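Local structure of beta-N-acetylhexosaminidase (Beutenbergia cavernae, 5BU9) at residues R10-L14 against V326-A330; D269-A273 against L297-D301. The protein probably hydrolyses terminal non-reducing N-acetylhexosamine residues from N-acetyl-beta-D-hexosaminides, as a family 3 glycosidase. All blocks are in the same frame, centred on the assembly; numbering follows the deposited sequence.

Contact 1: residues R10-L14 against V326-A330; sequences RVGQL and VDDAA
Leu14, Arg10 and Ala330 carry this contact, plain packing on the outside of a TIM barrel in which N-terminal helix 7-12 and the turn into strand 15-20 lie against C-terminal helix 320-336. Residues 10-12 are helical; Leu14 (phi/psi -87/9) has left the helix, its N held by Val11 O at 2.8 Å. Residues 326-330 are regular helix. Arg10 and Ala330 bring their CA atoms to 5.6 Å, with Arg10 CB 3.9 Å from Ala330 CB. From there Arg10, in an m, t, m rotamer, runs out to a salt bridge: NE donates to Asp327 OD1 at 2.8 Å, and NH2 adds a weak bond to the same oxygen at 3.2 Å. The Leu14 side of the interface is apolar. Leu14 (m, t) sets CD2 3.5 Å from Ala329 CB and CD1 4.0 Å from Val326 CG1, which also lies 4.0 Å from Val11 CG2. The small alanines let the leucine sit close to the helix backbone. Val312 of helix 305-318 extends this layer against Val11 and Val326, while Leu14 is hydrogen-bonded through its backbone to Val296, at the start of strand 296-298.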
# COMPACT_ATOMS: atom_id res chain seq x y z
N ARG A 10 6.37 -10.63 -15.44
CA ARG A 10 5.39 -9.54 -15.39
C ARG A 10 4.40 -9.75 -14.25
O ARG A 10 4.14 -8.83 -13.47
CB ARG A 10 4.64 -9.41 -16.73
CG ARG A 10 5.55 -8.99 -17.88
CD ARG A 10 4.78 -8.49 -19.11
NE ARG A 10 3.83 -9.45 -19.67
CZ ARG A 10 4.11 -10.42 -20.54
NH1 ARG A 10 5.34 -10.62 -20.97
NH2 ARG A 10 3.15 -11.22 -20.99
N VAL A 11 3.88 -10.97 -14.12
CA VAL A 11 3.06 -11.32 -12.98
C VAL A 11 3.82 -11.00 -11.68
O VAL A 11 3.28 -10.38 -10.76
CB VAL A 11 2.65 -12.79 -13.03
CG1 VAL A 11 2.00 -13.16 -11.72
CG2 VAL A 11 1.70 -13.01 -14.16
N GLY A 12 5.09 -11.40 -11.62
CA GLY A 12 5.91 -11.16 -10.46
C GLY A 12 5.93 -9.70 -10.07
O GLY A 12 5.93 -9.37 -8.89
N GLN A 13 5.88 -8.81 -11.05
CA GLN A 13 5.84 -7.38 -10.72
C GLN A 13 4.57 -6.91 -10.00
O GLN A 13 4.56 -5.81 -9.44
CB GLN A 13 6.01 -6.55 -11.99
CG GLN A 13 7.32 -6.74 -12.62
CD GLN A 13 8.44 -6.16 -11.78
OE1 GLN A 13 8.37 -5.00 -11.36
NE2 GLN A 13 9.46 -6.97 -11.52
N LEU A 14 3.49 -7.71 -10.07
CA LEU A 14 2.18 -7.41 -9.48
C LEU A 14 2.07 -7.85 -8.01
O LEU A 14 0.98 -7.82 -7.42
CB LEU A 14 1.06 -8.05 -10.31
CG LEU A 14 1.09 -7.80 -11.83
CD1 LEU A 14 -0.18 -8.37 -12.45
CD2 LEU A 14 1.25 -6.31 -12.15
N VAL A 326 -3.57 -8.36 -16.67
CA VAL A 326 -2.22 -8.53 -16.12
C VAL A 326 -1.20 -7.66 -16.85
O VAL A 326 -0.42 -6.98 -16.21
CB VAL A 326 -1.81 -10.00 -16.17
CG1 VAL A 326 -0.32 -10.16 -16.02
CG2 VAL A 326 -2.55 -10.77 -15.06
N ASP A 327 -1.23 -7.65 -18.18
CA ASP A 327 -0.24 -6.87 -18.94
C ASP A 327 -0.35 -5.36 -18.70
O ASP A 327 0.66 -4.67 -18.65
CB ASP A 327 -0.34 -7.16 -20.44
CG ASP A 327 0.36 -8.47 -20.83
OD1 ASP A 327 1.08 -9.00 -19.96
OD2 ASP A 327 0.20 -8.97 -21.97
N ASP A 328 -1.58 -4.86 -18.54
CA ASP A 328 -1.78 -3.43 -18.25
C ASP A 328 -1.24 -3.06 -16.87
O ASP A 328 -0.69 -1.97 -16.64
CB ASP A 328 -3.27 -3.07 -18.30
CG ASP A 328 -3.85 -3.05 -19.71
OD1 ASP A 328 -3.08 -3.19 -20.69
OD2 ASP A 328 -5.08 -2.90 -19.84
N ALA A 329 -1.47 -3.97 -15.93
CA ALA A 329 -1.04 -3.77 -14.57
C ALA A 329 0.49 -3.69 -14.51
O ALA A 329 1.05 -2.78 -13.90
CB ALA A 329 -1.57 -4.91 -13.68
N ALA A 330 1.17 -4.62 -15.18
CA ALA A 330 2.63 -4.67 -15.15
C ALA A 330 3.21 -3.41 -15.77
O ALA A 330 4.23 -2.90 -15.31
CB ALA A 330 3.14 -5.90 -15.85

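Contact 2: residues D269-A273 against L297-D301; sequences DVSAA and LVSAD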
# COMPACT_ATOMS: atom_id res chain seq x y z
N ASP A 269 -2.99 -5.40 2.87
CA ASP A 269 -2.51 -6.77 3.00
C ASP A 269 -3.64 -7.78 2.86
O ASP A 269 -4.61 -7.68 3.58
CB ASP A 269 -1.87 -7.01 4.37
CG ASP A 269 -1.67 -8.49 4.62
OD1 ASP A 269 -0.80 -9.07 3.92
OD2 ASP A 269 -2.45 -9.08 5.42
N VAL A 270 -3.54 -8.76 1.95
CA VAL A 270 -4.61 -9.76 1.83
C VAL A 270 -4.15 -11.12 2.35
O VAL A 270 -4.89 -12.11 2.25
CB VAL A 270 -5.10 -9.88 0.39
CG1 VAL A 270 -5.81 -8.58 -0.03
CG2 VAL A 270 -3.92 -10.23 -0.57
N SER A 271 -2.92 -11.19 2.86
CA SER A 271 -2.33 -12.47 3.26
C SER A 271 -2.99 -13.06 4.51
O SER A 271 -3.27 -14.25 4.53
CB SER A 271 -0.80 -12.33 3.48
OG SER A 271 -0.46 -11.71 4.71
N ALA A 272 -3.24 -12.25 5.56
CA ALA A 272 -3.77 -12.81 6.80
C ALA A 272 -4.99 -12.06 7.36
O ALA A 272 -5.66 -12.54 8.28
CB ALA A 272 -2.66 -12.87 7.86
N ALA A 273 -5.28 -10.88 6.81
CA ALA A 273 -6.45 -10.09 7.21
C ALA A 273 -7.73 -10.93 7.19
O ALA A 273 -8.10 -11.52 6.13
CB ALA A 273 -6.58 -8.87 6.30
N LEU A 297 -0.57 -6.89 -2.07
CA LEU A 297 0.31 -6.85 -0.91
C LEU A 297 0.18 -8.17 -0.14
O LEU A 297 -0.91 -8.53 0.28
CB LEU A 297 -0.04 -5.65 -0.03
CG LEU A 297 0.80 -5.49 1.24
CD1 LEU A 297 2.26 -5.31 0.90
CD2 LEU A 297 0.28 -4.33 2.09
N VAL A 298 1.28 -8.90 0.02
CA VAL A 298 1.29 -10.17 0.78
C VAL A 298 2.34 -10.04 1.89
O VAL A 298 3.43 -10.57 1.79
CB VAL A 298 1.58 -11.37 -0.16
CG1 VAL A 298 1.34 -12.68 0.55
CG2 VAL A 298 0.69 -11.29 -1.40
N SER A 299 2.01 -9.30 2.96
CA SER A 299 3.00 -8.87 3.95
C SER A 299 3.03 -9.73 5.21
O SER A 299 4.06 -10.33 5.52
CB SER A 299 2.74 -7.41 4.34
OG SER A 299 1.35 -7.20 4.63
N ALA A 300 1.90 -9.80 5.92
CA ALA A 300 1.85 -10.47 7.22
C ALA A 300 2.29 -11.92 7.07
O ALA A 300 3.09 -12.41 7.86
CB ALA A 300 0.40 -10.38 7.84
N ASP A 301 1.75 -12.62 6.07
CA ASP A 301 2.07 -14.03 5.89
C ASP A 301 2.64 -14.26 4.51
O ASP A 301 1.90 -14.62 3.60
CB ASP A 301 0.82 -14.88 6.11
CG ASP A 301 1.07 -16.38 5.89
OD1 ASP A 301 2.24 -16.79 5.76
OD2 ASP A 301 0.06 -17.15 5.88
O HOH W 1 -2.44 -16.46 5.96
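Two loops at the C-terminal rim of the TIM barrel meet here, one following strand 264-267 and the other strand 296-298. In family 3 glycosidases the active site lies at this end of the barrel, with catalytic residues contributed by its loops, and the same is probable here; a glycerol, probably from the crystallisation liquor, lies about 4 Å from the Asp269 side chain and may mark a pocket. The Asp269 carboxylate organises the loops. Within its own loop, OD1 accepts from Ser271 N (3.2 Å), making an Asx turn, and from Ser271 OG (2.8 Å), while OD2 takes Ala272 N at 3.3 Å. Across the contact the same OD1 receives Ser299 N at 3.0 Å, with weak bonds from Ser299 OG at 2.9 Å and Ala300 N at 3.4 Å. Two more bonds complete the cross-link: Ser271 OG accepts Asp301 N at 2.7 Å and, at the strand end of the contact, Val270 N donates to Leu297 O at 3.1 Å, a straight backbone bond. At the outer edge Ala272 CB meets Ala300 CB at 3.9 Å, and a water donates to Ser271 O (2.8 Å) and Asp301 OD2 (2.6 Å); Asp301 OD1 is hydrogen-bonded to Ser303 OG. Val270 and Val298 both pack on Met308 of helix 305-318, and Val298 pairs through its backbone with Met16 and Gly18 of strand 15-20.

From the N terminus the chain passes through 10-14, enters strand 15-20 and goes round the barrel before 326-330 comes back to meet it, so contact 1 closes a loop of 311 residues. Contact 2 falls within that loop and closes a short one of 23 residues, spanning helix 281-291 between strands 264-267 and 296-298. The two do not touch: their centres are 19 Å apart, their nearest atoms about 6 Å. Strands 15-20 and 296-298, parallel neighbours, join them. Contact 1 lies where strand 15-20 begins and brings the N-terminal helix 7-12 onto the C-terminal helix 320-336; contact 2 lies where strand 296-298 ends, at the catalytic rim expected for this fold.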